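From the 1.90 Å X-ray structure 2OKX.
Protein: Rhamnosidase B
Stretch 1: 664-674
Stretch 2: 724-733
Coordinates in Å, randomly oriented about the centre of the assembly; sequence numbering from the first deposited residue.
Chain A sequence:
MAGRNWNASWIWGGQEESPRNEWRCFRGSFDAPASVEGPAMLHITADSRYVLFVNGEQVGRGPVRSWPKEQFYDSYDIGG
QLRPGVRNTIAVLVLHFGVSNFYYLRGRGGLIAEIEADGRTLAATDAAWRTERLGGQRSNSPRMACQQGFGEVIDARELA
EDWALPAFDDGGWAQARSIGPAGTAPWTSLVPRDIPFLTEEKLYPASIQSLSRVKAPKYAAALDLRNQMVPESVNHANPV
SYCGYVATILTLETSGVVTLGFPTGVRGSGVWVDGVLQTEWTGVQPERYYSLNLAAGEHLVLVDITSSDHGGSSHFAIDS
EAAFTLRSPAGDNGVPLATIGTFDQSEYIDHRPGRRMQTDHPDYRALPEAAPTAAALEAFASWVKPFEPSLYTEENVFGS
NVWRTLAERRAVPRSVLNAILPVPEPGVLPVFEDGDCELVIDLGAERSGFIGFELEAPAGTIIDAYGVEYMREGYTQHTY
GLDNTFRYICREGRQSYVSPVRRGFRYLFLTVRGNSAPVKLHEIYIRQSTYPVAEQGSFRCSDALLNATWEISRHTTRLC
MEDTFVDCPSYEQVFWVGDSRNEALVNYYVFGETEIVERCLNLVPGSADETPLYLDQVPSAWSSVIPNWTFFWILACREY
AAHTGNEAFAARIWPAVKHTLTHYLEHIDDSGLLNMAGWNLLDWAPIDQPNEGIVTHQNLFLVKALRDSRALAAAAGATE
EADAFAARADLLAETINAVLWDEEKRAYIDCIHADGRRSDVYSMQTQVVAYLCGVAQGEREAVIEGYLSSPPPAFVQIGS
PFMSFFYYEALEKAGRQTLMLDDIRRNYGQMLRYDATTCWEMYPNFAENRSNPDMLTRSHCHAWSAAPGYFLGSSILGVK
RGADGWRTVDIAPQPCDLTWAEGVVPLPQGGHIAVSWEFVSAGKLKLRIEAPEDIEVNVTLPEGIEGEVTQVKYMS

Stretch 1, residues 664-674: YLEHIDDSGLL
Stretch 2 (724-733) AFAARADLLA

Packing of the end of one helix and the turns that follow it (664-674) against one side of a second helix (724-733) in Rhamnosidase B. Stretch 2 is helical throughout, phi/psi near -62/-43, with i to i+4 bonds from Arg 728 N to Ala 724 O (3.1 Å) through Ala 733 N to Ala 729 O (2.8 Å). Stretch 1 enters as helix, with Tyr 664 and Leu 665 in its last part, and a type I turn runs from Leu 665 to Ile 668, closed by Ile 668 N to Leu 665 O at 3.0 Å. Ile 668 (-94/123) extends the chain into a second type I turn, Asp 669 to Gly 672, after which Leu 673 (-123/156) and Leu 674 (-70/117) are extended. Both stretches run in the same general sense: CA of Leu 665 lies 8.3 Å from CA of Arg 728, and CA of Leu 673 lies 6.4 Å from CA of Leu 732.

The contact buries 361 Å² and is chiefly apolar, with no direct hydrogen bond across it. Leu 665 (m, t; chi1 -74°, chi2 176°) points its CB toward the helix and sends CD1 to within 3.8 Å of Phe 725 CD2, approaching the ring obliquely. The CB of Phe 725 leaves sideways, but chi1 of -71° (m) and chi2 of 165° bring its ring nearer to Leu 665. CD2 of Leu 665 lies over one face of the Arg 728 guanidinium, whose flat surface can pack against a methyl while its edge stays free for polar partners.

Arg 728 bends at chi1 -74° and chi2 -77° (m, m), with chi3 off-well at -127° and chi4 at 150°; this path brings the guanidinium up to Leu 665 and Ile 668. Arg 728 NH2 comes 3.5 Å from Leu 665 O, and Arg 728 NH1 lies 4.1 Å from Ile 668 CD1. Water 1 makes the polar link: it accepts from Arg 728 NH2 (2.7 Å) and donates to Leu 665 O (2.7 Å) and Ile 668 O (3.0 Å), joining the charged group to two carbonyls of the first turn.

Ile 668 (m, t; -66°, 178°) points its CB toward stretch 2 and reaches Leu 732 CG with CD1 at 4.2 Å. Leu 732 starts sideways; its off-well chi1 of -145° and chi2 of -165° (t) turn its end inward, placing CD2 4.1 Å from Leu 673 CD2 and 4.0 Å from Gly 672 O. Leu 673 (m, t; -61°, 170°) has its CB directed away, yet its end returns close enough for that methyl contact.

The second turn is braced from within. Asp 669 (p, chi1 57°; chi2 40°) brings OD1 to Ser 671 OG, which donates at 2.7 Å, and to Ser 671 N in a weak bond at 3.1 Å. Ser 671 (p, 65°) also accepts from Leu 673 N through OG at 3.3 Å. Gly 672 takes positive phi (82/19), where a CB would jam against the preceding carbonyl oxygen.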

ATOM      1  N   TYR A 664      -8.105 -20.661 -16.912  1.00 31.89           N
ATOM      2  CA  TYR A 664      -6.885 -20.195 -17.562  1.00 31.70           C
ATOM      3  C   TYR A 664      -6.590 -21.080 -18.771  1.00 32.93           C
ATOM      4  O   TYR A 664      -6.083 -20.611 -19.793  1.00 32.61           O
ATOM      5  CB  TYR A 664      -5.692 -20.214 -16.598  1.00 31.46           C
ATOM      6  CG  TYR A 664      -5.543 -18.931 -15.805  1.00 29.04           C
ATOM      7  CD1 TYR A 664      -6.084 -18.807 -14.529  1.00 29.16           C
ATOM      8  CD2 TYR A 664      -4.900 -17.822 -16.360  1.00 29.11           C
ATOM      9  CE1 TYR A 664      -5.995 -17.605 -13.821  1.00 28.79           C
ATOM     10  CE2 TYR A 664      -4.805 -16.619 -15.662  1.00 28.49           C
ATOM     11  CZ  TYR A 664      -5.355 -16.517 -14.395  1.00 28.91           C
ATOM     12  OH  TYR A 664      -5.278 -15.323 -13.709  1.00 29.56           O
ATOM     13  N   LEU A 665      -6.919 -22.363 -18.648  1.00 34.10           N
ATOM     14  CA  LEU A 665      -6.699 -23.322 -19.728  1.00 36.28           C
ATOM     15  C   LEU A 665      -7.553 -22.996 -20.952  1.00 36.94           C
ATOM     16  O   LEU A 665      -7.154 -23.264 -22.088  1.00 36.51           O
ATOM     17  CB  LEU A 665      -7.008 -24.742 -19.245  1.00 37.65           C
ATOM     18  CG  LEU A 665      -5.980 -25.375 -18.305  1.00 38.01           C
ATOM     19  CD1 LEU A 665      -6.468 -26.741 -17.835  1.00 38.86           C
ATOM     20  CD2 LEU A 665      -4.652 -25.503 -19.033  1.00 37.22           C
ATOM     21  N   GLU A 666      -8.727 -22.416 -20.721  1.00 36.74           N
ATOM     22  CA  GLU A 666      -9.617 -22.057 -21.819  1.00 38.59           C
ATOM     23  C   GLU A 666      -9.012 -20.932 -22.654  1.00 38.40           C
ATOM     24  O   GLU A 666      -9.475 -20.649 -23.755  1.00 39.35           O
ATOM     25  CB  GLU A 666     -10.983 -21.625 -21.280  1.00 38.56           C
ATOM     26  CG  GLU A 666     -11.713 -22.704 -20.498  1.00 40.03           C
ATOM     27  CD  GLU A 666     -13.004 -22.202 -19.884  1.00 41.58           C
ATOM     28  OE1 GLU A 666     -13.652 -22.967 -19.141  1.00 42.60           O
ATOM     29  OE2 GLU A 666     -13.370 -21.036 -20.145  1.00 43.10           O
ATOM     30  N   HIS A 667      -7.970 -20.296 -22.130  1.00 37.35           N
ATOM     31  CA  HIS A 667      -7.317 -19.204 -22.840  1.00 37.65           C
ATOM     32  C   HIS A 667      -6.159 -19.684 -23.699  1.00 37.53           C
ATOM     33  O   HIS A 667      -5.435 -18.883 -24.287  1.00 38.10           O
ATOM     34  CB  HIS A 667      -6.858 -18.136 -21.844  1.00 38.37           C
ATOM     35  CG  HIS A 667      -7.982 -17.300 -21.314  1.00 37.73           C
ATOM     36  ND1 HIS A 667      -8.435 -16.169 -21.959  1.00 38.51           N
ATOM     37  CD2 HIS A 667      -8.791 -17.471 -20.242  1.00 38.33           C
ATOM     38  CE1 HIS A 667      -9.474 -15.680 -21.307  1.00 39.02           C
ATOM     39  NE2 HIS A 667      -9.711 -16.451 -20.262  1.00 38.28           N
ATOM     40  N   ILE A 668      -5.987 -20.999 -23.761  1.00 39.48           N
ATOM     41  CA  ILE A 668      -4.947 -21.595 -24.592  1.00 40.92           C
ATOM     42  C   ILE A 668      -5.641 -21.922 -25.911  1.00 42.03           C
ATOM     43  O   ILE A 668      -6.641 -22.639 -25.926  1.00 42.76           O
ATOM     44  CB  ILE A 668      -4.391 -22.894 -23.968  1.00 40.45           C
ATOM     45  CG1 ILE A 668      -3.647 -22.570 -22.667  1.00 39.47           C
ATOM     46  CG2 ILE A 668      -3.459 -23.589 -24.954  1.00 38.00           C
ATOM     47  CD1 ILE A 668      -3.098 -23.791 -21.943  1.00 38.55           C
ATOM     48  N   ASP A 669      -5.121 -21.392 -27.013  1.00 44.65           N
ATOM     49  CA  ASP A 669      -5.732 -21.626 -28.317  1.00 47.62           C
ATOM     50  C   ASP A 669      -5.017 -22.641 -29.208  1.00 49.05           C
ATOM     51  O   ASP A 669      -4.204 -23.442 -28.744  1.00 49.07           O
ATOM     52  CB  ASP A 669      -5.862 -20.303 -29.074  1.00 48.23           C
ATOM     53  CG  ASP A 669      -4.533 -19.603 -29.249  1.00 48.41           C
ATOM     54  OD1 ASP A 669      -3.526 -20.292 -29.517  1.00 50.02           O
ATOM     55  OD2 ASP A 669      -4.498 -18.360 -29.133  1.00 50.56           O
ATOM     56  N   ASP A 670      -5.341 -22.584 -30.498  1.00 50.04           N
ATOM     57  CA  ASP A 670      -4.782 -23.467 -31.520  1.00 50.55           C
ATOM     58  C   ASP A 670      -3.292 -23.737 -31.383  1.00 50.15           C
ATOM     59  O   ASP A 670      -2.856 -24.888 -31.439  1.00 51.22           O
ATOM     60  CB  ASP A 670      -5.056 -22.880 -32.906  1.00 51.57           C
ATOM     61  CG  ASP A 670      -6.527 -22.851 -33.239  1.00 52.61           C
ATOM     62  OD1 ASP A 670      -6.894 -22.250 -34.273  1.00 54.19           O
ATOM     63  OD2 ASP A 670      -7.317 -23.436 -32.467  1.00 52.30           O
ATOM     64  N   SER A 671      -2.513 -22.673 -31.222  1.00 48.59           N
ATOM     65  CA  SER A 671      -1.068 -22.794 -31.084  1.00 46.56           C
ATOM     66  C   SER A 671      -0.708 -23.698 -29.908  1.00 44.77           C
ATOM     67  O   SER A 671       0.402 -24.219 -29.834  1.00 44.12           O
ATOM     68  CB  SER A 671      -0.445 -21.415 -30.866  1.00 47.34           C
ATOM     69  OG  SER A 671      -0.886 -20.860 -29.637  1.00 47.98           O
ATOM     70  N   GLY A 672      -1.657 -23.879 -28.994  1.00 43.68           N
ATOM     71  CA  GLY A 672      -1.414 -24.704 -27.824  1.00 42.11           C
ATOM     72  C   GLY A 672      -0.679 -23.910 -26.759  1.00 40.83           C
ATOM     73  O   GLY A 672      -0.070 -24.476 -25.852  1.00 39.20           O
ATOM     74  N   LEU A 673      -0.739 -22.586 -26.878  1.00 39.23           N
ATOM     75  CA  LEU A 673      -0.081 -21.687 -25.936  1.00 38.55           C
ATOM     76  C   LEU A 673      -1.084 -20.725 -25.313  1.00 39.20           C
ATOM     77  O   LEU A 673      -2.139 -20.446 -25.889  1.00 38.31           O
ATOM     78  CB  LEU A 673       1.013 -20.883 -26.647  1.00 37.20           C
ATOM     79  CG  LEU A 673       2.165 -21.676 -27.271  1.00 39.34           C
ATOM     80  CD1 LEU A 673       3.018 -20.760 -28.132  1.00 39.23           C
ATOM     81  CD2 LEU A 673       3.002 -22.317 -26.170  1.00 39.96           C
ATOM     82  N   LEU A 674      -0.750 -20.219 -24.130  1.00 38.19           N
ATOM     83  CA  LEU A 674      -1.620 -19.278 -23.439  1.00 37.15           C
ATOM     84  C   LEU A 674      -1.615 -17.953 -24.193  1.00 37.40           C
ATOM     85  O   LEU A 674      -0.577 -17.302 -24.312  1.00 37.31           O
ATOM     86  CB  LEU A 674      -1.132 -19.058 -22.002  1.00 35.89           C
ATOM     87  CG  LEU A 674      -1.977 -18.111 -21.147  1.00 34.41           C
ATOM     88  CD1 LEU A 674      -3.371 -18.686 -20.978  1.00 31.57           C
ATOM     89  CD2 LEU A 674      -1.311 -17.907 -19.787  1.00 33.73           C
ATOM     90  N   ALA A 724      -5.662 -34.298 -14.928  1.00 38.49           N
ATOM     91  CA  ALA A 724      -5.966 -33.624 -16.184  1.00 37.40           C
ATOM     92  C   ALA A 724      -5.052 -32.413 -16.341  1.00 36.04           C
ATOM     93  O   ALA A 724      -4.538 -32.144 -17.430  1.00 35.23           O
ATOM     94  CB  ALA A 724      -7.429 -33.190 -16.209  1.00 37.99           C
ATOM     95  N   PHE A 725      -4.852 -31.683 -15.247  1.00 35.69           N
ATOM     96  CA  PHE A 725      -3.986 -30.506 -15.262  1.00 35.63           C
ATOM     97  C   PHE A 725      -2.553 -30.940 -15.554  1.00 34.57           C
ATOM     98  O   PHE A 725      -1.811 -30.245 -16.248  1.00 34.50           O
ATOM     99  CB  PHE A 725      -4.033 -29.782 -13.909  1.00 35.78           C
ATOM    100  CG  PHE A 725      -5.335 -29.072 -13.632  1.00 35.93           C
ATOM    101  CD1 PHE A 725      -5.641 -28.644 -12.343  1.00 35.44           C
ATOM    102  CD2 PHE A 725      -6.247 -28.815 -14.654  1.00 35.54           C
ATOM    103  CE1 PHE A 725      -6.833 -27.975 -12.073  1.00 35.65           C
ATOM    104  CE2 PHE A 725      -7.443 -28.145 -14.392  1.00 35.95           C
ATOM    105  CZ  PHE A 725      -7.736 -27.725 -13.098  1.00 35.78           C
ATOM    106  N   ALA A 726      -2.172 -32.096 -15.020  1.00 35.15           N
ATOM    107  CA  ALA A 726      -0.829 -32.621 -15.223  1.00 35.98           C
ATOM    108  C   ALA A 726      -0.574 -32.895 -16.704  1.00 36.72           C
ATOM    109  O   ALA A 726       0.503 -32.596 -17.223  1.00 36.75           O
ATOM    110  CB  ALA A 726      -0.643 -33.896 -14.409  1.00 34.51           C
ATOM    111  N   ALA A 727      -1.569 -33.460 -17.383  1.00 38.61           N
ATOM    112  CA  ALA A 727      -1.445 -33.769 -18.805  1.00 38.88           C
ATOM    113  C   ALA A 727      -1.269 -32.484 -19.609  1.00 39.08           C
ATOM    114  O   ALA A 727      -0.377 -32.379 -20.455  1.00 38.51           O
ATOM    115  CB  ALA A 727      -2.680 -34.518 -19.284  1.00 40.06           C
ATOM    116  N   ARG A 728      -2.134 -31.512 -19.339  1.00 39.30           N
ATOM    117  CA  ARG A 728      -2.085 -30.223 -20.017  1.00 39.01           C
ATOM    118  C   ARG A 728      -0.731 -29.547 -19.820  1.00 39.23           C
ATOM    119  O   ARG A 728      -0.218 -28.886 -20.722  1.00 38.69           O
ATOM    120  CB  ARG A 728      -3.201 -29.327 -19.485  1.00 39.91           C
ATOM    121  CG  ARG A 728      -4.585 -29.706 -19.981  1.00 41.18           C
ATOM    122  CD  ARG A 728      -4.783 -29.230 -21.411  1.00 42.34           C
ATOM    123  NE  ARG A 728      -5.997 -28.429 -21.532  1.00 44.12           N
ATOM    124  CZ  ARG A 728      -6.158 -27.443 -22.406  1.00 44.17           C
ATOM    125  NH1 ARG A 728      -5.179 -27.130 -23.244  1.00 45.52           N
ATOM    126  NH2 ARG A 728      -7.295 -26.762 -22.437  1.00 46.89           N
ATOM    127  N   ALA A 729      -0.153 -29.721 -18.635  1.00 40.14           N
ATOM    128  CA  ALA A 729       1.142 -29.130 -18.325  1.00 40.11           C
ATOM    129  C   ALA A 729       2.207 -29.666 -19.275  1.00 40.12           C
ATOM    130  O   ALA A 729       3.038 -28.909 -19.787  1.00 38.68           O
ATOM    131  CB  ALA A 729       1.524 -29.432 -16.875  1.00 40.43           C
ATOM    132  N   ASP A 730       2.179 -30.975 -19.510  1.00 41.55           N
ATOM    133  CA  ASP A 730       3.138 -31.609 -20.410  1.00 42.74           C
ATOM    134  C   ASP A 730       2.967 -31.073 -21.825  1.00 42.01           C
ATOM    135  O   ASP A 730       3.942 -30.712 -22.484  1.00 40.72           O
ATOM    136  CB  ASP A 730       2.946 -33.127 -20.410  1.00 45.17           C
ATOM    137  CG  ASP A 730       3.408 -33.772 -19.119  1.00 47.97           C
ATOM    138  OD1 ASP A 730       2.893 -33.399 -18.047  1.00 50.44           O
ATOM    139  OD2 ASP A 730       4.290 -34.655 -19.177  1.00 51.46           O
ATOM    140  N   LEU A 731       1.721 -31.030 -22.286  1.00 42.49           N
ATOM    141  CA  LEU A 731       1.415 -30.537 -23.621  1.00 43.48           C
ATOM    142  C   LEU A 731       1.885 -29.096 -23.766  1.00 43.03           C
ATOM    143  O   LEU A 731       2.480 -28.725 -24.780  1.00 42.44           O
ATOM    144  CB  LEU A 731      -0.093 -30.610 -23.883  1.00 45.57           C
ATOM    145  CG  LEU A 731      -0.729 -32.002 -23.894  1.00 48.41           C
ATOM    146  CD1 LEU A 731      -2.229 -31.875 -24.101  1.00 49.57           C
ATOM    147  CD2 LEU A 731      -0.109 -32.846 -24.998  1.00 49.33           C
ATOM    148  N   LEU A 732       1.618 -28.291 -22.741  1.00 41.72           N
ATOM    149  CA  LEU A 732       2.010 -26.889 -22.757  1.00 40.80           C
ATOM    150  C   LEU A 732       3.531 -26.766 -22.778  1.00 39.40           C
ATOM    151  O   LEU A 732       4.091 -26.040 -23.596  1.00 38.68           O
ATOM    152  CB  LEU A 732       1.449 -26.167 -21.528  1.00 41.60           C
ATOM    153  CG  LEU A 732       1.013 -24.707 -21.714  1.00 44.24           C
ATOM    154  CD1 LEU A 732       0.833 -24.058 -20.347  1.00 42.51           C
ATOM    155  CD2 LEU A 732       2.040 -23.941 -22.531  1.00 43.32           C
ATOM    156  N   ALA A 733       4.197 -27.482 -21.874  1.00 40.32           N
ATOM    157  CA  ALA A 733       5.655 -27.446 -21.798  1.00 40.89           C
ATOM    158  C   ALA A 733       6.296 -27.811 -23.136  1.00 40.92           C
ATOM    159  O   ALA A 733       7.257 -27.174 -23.571  1.00 40.81           O
ATOM    160  CB  ALA A 733       6.145 -28.398 -20.705  1.00 42.17           C
TER
HETATM  161  O   HOH W   1      -7.859 -24.802 -24.248  1.00 52.08           O